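PDB 1VQV: thiamine monophosphate kinase from Aquifex aeolicus, which catalyses the ATP-dependent phosphorylation of thiamine monophosphate to thiamine diphosphate, the active form of vitamin B1. Local coordinates for residues 62-66 and 106-111; 191-197 and 274-279. All coordinates share one frame; numbering follows the deposited sequence.

Contacts 1 and 2 follow one another along the chain, their centres 19 Å apart. Contact 1 packs two helices of the PurM-like N-terminal domain; contact 2 joins the 191-197 segment to the 274-279 loop, which leads into the second sheet. They meet at Ile-192, whose CD1 lies 3.6 Å from the backbone O of Tyr-111. Both lie near residues that bind magnesium or substrate: Ile-65 lies about 7 Å, side chain to side chain, from Asp-43, a magnesium ligand, and Arg-191 about 7 Å from the magnesium ligand Asp-207 and about 9 Å from substrate-binding Glu-260.

Contact 1: residues 62-66 and 106-111; sequences WKAIS and RACEFY
The axes of helices 62-66 and 106-111 approach to 9.0 Å, their N-to-C directions 39° apart, and the CA atoms of Trp-62 and Ala-107 come within 5.3 Å. With CG anti to the backbone N (chi1 172°), the indole of Trp-62 extends over the 106-111 helix. CB of Ala-107 sits over one face of its six-membered ring, a CH-pi contact 4.1 Å from the centroid. At the far rim of the indole Trp-62 CH2 lies 3.8 Å from Phe-110 CB, and Tyr-111 completes an aromatic cluster whose other two rings lie oblique to the tryptophan. Both helices, 57-73 and 94-111, belong to the PurM-like N-terminal domain, and Ile-65, which points into this interface, also touches Ile-84 on strand 77-88. On the side of the indole where Ala-107 lies, Ile-65 CB meets Ala-107 CB at 3.5 Å, and Ile-65 CG2 reaches the edge of the Tyr-111 ring at CD2. Ser-66 OG comes to the same ring near its plane and shares a 2.5 Å hydrogen bond with Tyr-111 OH. That phenol oxygen also bonds to the backbone N of Ala-190, while Trp-62 NE1 is taken up by the carbonyl of Pro-188, tying both helices to the 188-190 segment.

Contact 2: residues 191-197 and 274-279; sequences RIDYVKH and NPFLDM
Tyr-194 and Leu-277 both carry CG anti to the carbonyl carbon (chi1 -89° and -54°), which swings the phenol out to the 274-279 loop and sends the leucine branches back past it in the opposite sense. Leu-277 CD1 settles over the centre of the Tyr-194 ring, 3.9 Å from the centroid and 9° off the normal, and the same methyl touches His-197 CB. The other branch, Leu-277 CD2, lies 3.6 Å from the backbone O of Asp-193. At the rim of the phenol, Tyr-194 OH donates to Asp-278 OD2 over 2.9 Å, meeting the carboxylate on its anti side and well out of its plane; Gly-155 N is a second donor to that oxygen. Arg-191 approaches the carboxylate too: its NH2 forms a salt bridge of 2.7 Å with OD1 of Asp-278, though the hydrogen bond in it is bent and weak. The guanidinium and carboxylate planes stand almost perpendicular. NH1 of the same guanidinium pairs with Asp-193 OD1, giving a three-residue salt-bridge network. Residues 274-279 are the last part of the connection between strands 263-268 and 280-286 of the larger sheet, and this segment begins with an Asx turn in which Asn-274 OD1 accepts from Phe-276 N. A valine in place of Tyr-194 would probably leave Leu-277 CD1 without its aromatic floor and Asp-278 OD2 without its phenol donor, loosening the loop's hold on the 191-197 segment. Farther along, CE of Met-279, a selenomethionine, sits over the centre of the His-197 ring in a CH-pi contact, 3.9 Å from the centroid, while NE2 of His-197 is hydrogen-bonded to NE2 of His-268 on strand 263-268.

Contact 1: residues 62-66 and 106-111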
loop_
_atom_site.group_PDB
_atom_site.type_symbol
_atom_site.label_atom_id
_atom_site.label_comp_id
_atom_site.label_asym_id
_atom_site.label_seq_id
_atom_site.Cartn_x
_atom_site.Cartn_y
_atom_site.Cartn_z
ATOM N N TRP B 62 5.918 15.373 1.418
ATOM C CA TRP B 62 6.918 15.093 2.436
ATOM C C TRP B 62 6.253 14.274 3.545
ATOM O O TRP B 62 6.754 13.239 3.949
ATOM C CB TRP B 62 7.499 16.412 2.980
ATOM C CG TRP B 62 8.420 16.260 4.177
ATOM C CD1 TRP B 62 8.044 16.072 5.483
ATOM C CD2 TRP B 62 9.852 16.219 4.165
ATOM N NE1 TRP B 62 9.146 15.908 6.275
ATOM C CE2 TRP B 62 10.271 15.991 5.498
ATOM C CE3 TRP B 62 10.821 16.347 3.161
ATOM C CZ2 TRP B 62 11.620 15.887 5.856
ATOM C CZ3 TRP B 62 12.160 16.243 3.514
ATOM C CH2 TRP B 62 12.547 16.012 4.859
ATOM N N LYS B 63 5.102 14.726 4.013
ATOM C CA LYS B 63 4.390 14.018 5.059
ATOM C C LYS B 63 4.089 12.563 4.680
ATOM O O LYS B 63 4.217 11.674 5.509
ATOM C CB LYS B 63 3.095 14.758 5.386
ATOM C CG LYS B 63 2.438 14.329 6.666
ATOM C CD LYS B 63 1.505 15.403 7.161
ATOM C CE LYS B 63 0.810 14.979 8.438
ATOM N NZ LYS B 63 -0.119 16.026 8.946
ATOM N N ALA B 64 3.704 12.317 3.431
ATOM C CA ALA B 64 3.379 10.961 2.996
ATOM C C ALA B 64 4.510 9.988 3.313
ATOM O O ALA B 64 4.270 8.852 3.720
ATOM C CB ALA B 64 3.071 10.946 1.511
ATOM N N ILE B 65 5.742 10.435 3.124
ATOM C CA ILE B 65 6.906 9.614 3.412
ATOM C C ILE B 65 7.256 9.634 4.908
ATOM O O ILE B 65 7.581 8.609 5.496
ATOM C CB ILE B 65 8.119 10.097 2.595
ATOM C CG1 ILE B 65 7.878 9.808 1.111
ATOM C CG2 ILE B 65 9.405 9.440 3.108
ATOM C CD1 ILE B 65 7.737 8.349 0.763
ATOM N N SER B 66 7.164 10.803 5.526
ATOM C CA SER B 66 7.486 10.934 6.937
ATOM C C SER B 66 6.620 10.139 7.905
ATOM O O SER B 66 7.130 9.641 8.897
ATOM C CB SER B 66 7.482 12.408 7.351
ATOM O OG SER B 66 8.684 13.046 6.946
ATOM N N ARG B 106 12.391 14.831 -1.676
ATOM C CA ARG B 106 13.118 15.478 -0.597
ATOM C C ARG B 106 13.097 14.652 0.690
ATOM O O ARG B 106 14.070 14.643 1.434
ATOM C CB ARG B 106 12.534 16.876 -0.343
ATOM C CG ARG B 106 12.872 17.901 -1.422
ATOM C CD ARG B 106 12.145 19.215 -1.184
ATOM N NE ARG B 106 12.526 20.233 -2.160
ATOM C CZ ARG B 106 11.882 21.385 -2.343
ATOM N NH1 ARG B 106 10.815 21.676 -1.611
ATOM N NH2 ARG B 106 12.305 22.241 -3.271
ATOM N N ALA B 107 11.991 13.961 0.950
ATOM C CA ALA B 107 11.878 13.143 2.149
ATOM C C ALA B 107 12.749 11.897 2.022
ATOM O O ALA B 107 13.385 11.459 2.993
ATOM C CB ALA B 107 10.435 12.755 2.374
ATOM N N CYS B 108 12.768 11.333 0.818
ATOM C CA CYS B 108 13.555 10.146 0.542
ATOM C C CYS B 108 15.039 10.491 0.617
ATOM O O CYS B 108 15.824 9.737 1.197
ATOM C CB CYS B 108 13.210 9.585 -0.839
ATOM S SG CYS B 108 11.577 8.820 -0.961
ATOM N N GLU B 109 15.422 11.635 0.045
ATOM C CA GLU B 109 16.816 12.059 0.080
ATOM C C GLU B 109 17.252 12.195 1.523
ATOM O O GLU B 109 18.352 11.792 1.899
ATOM C CB GLU B 109 17.001 13.406 -0.610
ATOM C CG GLU B 109 16.616 13.382 -2.064
ATOM C CD GLU B 109 16.801 14.723 -2.760
ATOM O OE1 GLU B 109 16.509 15.778 -2.140
ATOM O OE2 GLU B 109 17.222 14.709 -3.941
ATOM N N PHE B 110 16.368 12.754 2.334
ATOM C CA PHE B 110 16.652 12.964 3.735
ATOM C C PHE B 110 16.788 11.675 4.526
ATOM O O PHE B 110 17.832 11.419 5.116
ATOM C CB PHE B 110 15.554 13.823 4.369
ATOM C CG PHE B 110 15.881 14.273 5.757
ATOM C CD1 PHE B 110 16.826 15.273 5.965
ATOM C CD2 PHE B 110 15.301 13.660 6.859
ATOM C CE1 PHE B 110 17.190 15.650 7.240
ATOM C CE2 PHE B 110 15.661 14.032 8.144
ATOM C CZ PHE B 110 16.608 15.028 8.334
ATOM N N TYR B 111 15.721 10.878 4.546
ATOM C CA TYR B 111 15.701 9.619 5.283
ATOM C C TYR B 111 16.529 8.501 4.670
ATOM O O TYR B 111 16.791 7.490 5.316
ATOM C CB TYR B 111 14.267 9.153 5.454
ATOM C CG TYR B 111 13.396 10.174 6.136
ATOM C CD1 TYR B 111 13.727 10.666 7.396
ATOM C CD2 TYR B 111 12.230 10.641 5.529
ATOM C CE1 TYR B 111 12.920 11.589 8.030
ATOM C CE2 TYR B 111 11.415 11.564 6.162
ATOM C CZ TYR B 111 11.764 12.035 7.412
ATOM O OH TYR B 111 10.947 12.944 8.052
#

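Contact 2: residues 191-197 and 274-279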
loop_
_atom_site.group_PDB
_atom_site.type_symbol
_atom_site.label_atom_id
_atom_site.label_comp_id
_atom_site.label_asym_id
_atom_site.label_seq_id
_atom_site.Cartn_x
_atom_site.Cartn_y
_atom_site.Cartn_z
ATOM N N ARG B 191 11.874 11.113 13.756
ATOM C CA ARG B 191 13.049 11.094 14.606
ATOM C C ARG B 191 14.017 10.030 14.168
ATOM O O ARG B 191 14.463 9.212 14.963
ATOM C CB ARG B 191 12.620 10.853 16.042
ATOM C CG ARG B 191 11.645 11.893 16.509
ATOM C CD ARG B 191 12.113 13.260 16.076
ATOM N NE ARG B 191 12.289 14.130 17.229
ATOM C CZ ARG B 191 13.462 14.511 17.713
ATOM N NH1 ARG B 191 14.591 14.110 17.143
ATOM N NH2 ARG B 191 13.497 15.282 18.783
ATOM N N ILE B 192 14.362 10.059 12.890
ATOM C CA ILE B 192 15.254 9.062 12.348
ATOM C C ILE B 192 16.592 9.139 13.044
ATOM O O ILE B 192 17.439 8.257 12.880
ATOM C CB ILE B 192 15.427 9.222 10.824
ATOM C CG1 ILE B 192 16.235 8.034 10.301
ATOM C CG2 ILE B 192 16.053 10.581 10.500
ATOM C CD1 ILE B 192 16.314 7.924 8.814
ATOM N N ASP B 193 16.756 10.193 13.841
ATOM C CA ASP B 193 17.968 10.435 14.627
ATOM C C ASP B 193 17.976 9.671 15.966
ATOM O O ASP B 193 18.908 9.784 16.745
ATOM C CB ASP B 193 18.131 11.946 14.873
ATOM C CG ASP B 193 16.999 12.544 15.703
ATOM O OD1 ASP B 193 15.831 12.139 15.565
ATOM O OD2 ASP B 193 17.264 13.459 16.497
ATOM N N TYR B 194 16.934 8.884 16.206
ATOM C CA TYR B 194 16.796 8.087 17.423
ATOM C C TYR B 194 16.942 6.602 17.112
ATOM O O TYR B 194 16.795 5.755 18.001
ATOM C CB TYR B 194 15.410 8.273 18.028
ATOM C CG TYR B 194 15.272 9.400 19.000
ATOM C CD1 TYR B 194 15.336 10.719 18.579
ATOM C CD2 TYR B 194 15.068 9.141 20.357
ATOM C CE1 TYR B 194 15.201 11.757 19.480
ATOM C CE2 TYR B 194 14.933 10.167 21.267
ATOM C CZ TYR B 194 15.000 11.472 20.826
ATOM O OH TYR B 194 14.861 12.482 21.745
ATOM N N VAL B 195 17.204 6.275 15.854
ATOM C CA VAL B 195 17.298 4.873 15.504
ATOM C C VAL B 195 18.340 4.146 16.324
ATOM O O VAL B 195 18.007 3.176 17.001
ATOM C CB VAL B 195 17.528 4.679 13.974
ATOM C CG1 VAL B 195 18.234 3.362 13.687
ATOM C CG2 VAL B 195 16.169 4.663 13.267
ATOM N N LYS B 196 19.584 4.617 16.293
ATOM C CA LYS B 196 20.659 3.984 17.062
ATOM C C LYS B 196 20.292 3.803 18.536
ATOM O O LYS B 196 20.487 2.735 19.113
ATOM C CB LYS B 196 21.925 4.822 16.957
ATOM C CG LYS B 196 22.364 5.071 15.536
ATOM C CD LYS B 196 22.718 3.767 14.835
ATOM C CE LYS B 196 23.446 4.043 13.535
ATOM N NZ LYS B 196 24.670 4.841 13.791
ATOM N N HIS B 197 19.753 4.853 19.142
ATOM C CA HIS B 197 19.389 4.782 20.542
ATOM C C HIS B 197 18.301 3.763 20.816
ATOM O O HIS B 197 18.400 2.993 21.759
ATOM C CB HIS B 197 18.930 6.148 21.063
ATOM C CG HIS B 197 18.679 6.159 22.537
ATOM N ND1 HIS B 197 19.696 6.238 23.462
ATOM C CD2 HIS B 197 17.533 6.014 23.246
ATOM C CE1 HIS B 197 19.189 6.139 24.678
ATOM N NE2 HIS B 197 17.879 6.003 24.573
ATOM N N ASN B 274 20.970 9.734 26.443
ATOM C CA ASN B 274 21.964 10.163 25.466
ATOM C C ASN B 274 22.389 11.621 25.678
ATOM O O ASN B 274 21.571 12.471 26.017
ATOM C CB ASN B 274 21.403 9.976 24.050
ATOM C CG ASN B 274 22.474 10.035 22.984
ATOM O OD1 ASN B 274 22.777 11.095 22.441
ATOM N ND2 ASN B 274 23.069 8.890 22.691
ATOM N N PRO B 275 23.683 11.924 25.468
ATOM C CA PRO B 275 24.245 13.268 25.628
ATOM C C PRO B 275 23.891 14.224 24.488
ATOM O O PRO B 275 24.218 15.411 24.547
ATOM C CB PRO B 275 25.738 12.996 25.654
ATOM C CG PRO B 275 25.856 11.928 24.619
ATOM C CD PRO B 275 24.732 10.990 25.016
ATOM N N PHE B 276 23.236 13.699 23.452
ATOM C CA PHE B 276 22.891 14.495 22.278
ATOM C C PHE B 276 21.416 14.603 21.911
ATOM O O PHE B 276 21.045 15.516 21.188
ATOM C CB PHE B 276 23.641 13.967 21.054
ATOM C CG PHE B 276 25.129 13.939 21.212
ATOM C CD1 PHE B 276 25.819 12.731 21.169
ATOM C CD2 PHE B 276 25.845 15.118 21.384
ATOM C CE1 PHE B 276 27.193 12.695 21.295
ATOM C CE2 PHE B 276 27.231 15.093 21.512
ATOM C CZ PHE B 276 27.906 13.873 21.466
ATOM N N LEU B 277 20.580 13.689 22.394
ATOM C CA LEU B 277 19.151 13.706 22.068
ATOM C C LEU B 277 18.279 14.432 23.089
ATOM O O LEU B 277 18.466 14.270 24.298
ATOM C CB LEU B 277 18.639 12.274 21.902
ATOM C CG LEU B 277 19.398 11.397 20.905
ATOM C CD1 LEU B 277 18.827 9.989 20.920
ATOM C CD2 LEU B 277 19.294 12.006 19.518
ATOM N N ASP B 278 17.315 15.211 22.584
ATOM C CA ASP B 278 16.376 15.991 23.408
ATOM C C ASP B 278 15.345 15.135 24.131
ATOM O O ASP B 278 14.164 15.475 24.255
ATOM C CB ASP B 278 15.667 17.063 22.565
ATOM C CG ASP B 278 14.746 16.481 21.497
ATOM O OD1 ASP B 278 14.520 17.172 20.496
ATOM O OD2 ASP B 278 14.231 15.360 21.645
HETATM N N MSE B 279 15.846 14.016 24.619
HETATM C CA MSE B 279 15.097 13.016 25.370
HETATM C C MSE B 279 14.546 13.616 26.682
HETATM O O MSE B 279 15.213 14.424 27.323
HETATM C CB MSE B 279 16.082 11.893 25.666
HETATM C CG MSE B 279 15.534 10.578 26.056
HETATM SE SE MSE B 279 17.077 9.433 26.225
HETATM C CE MSE B 279 18.044 9.879 24.586
#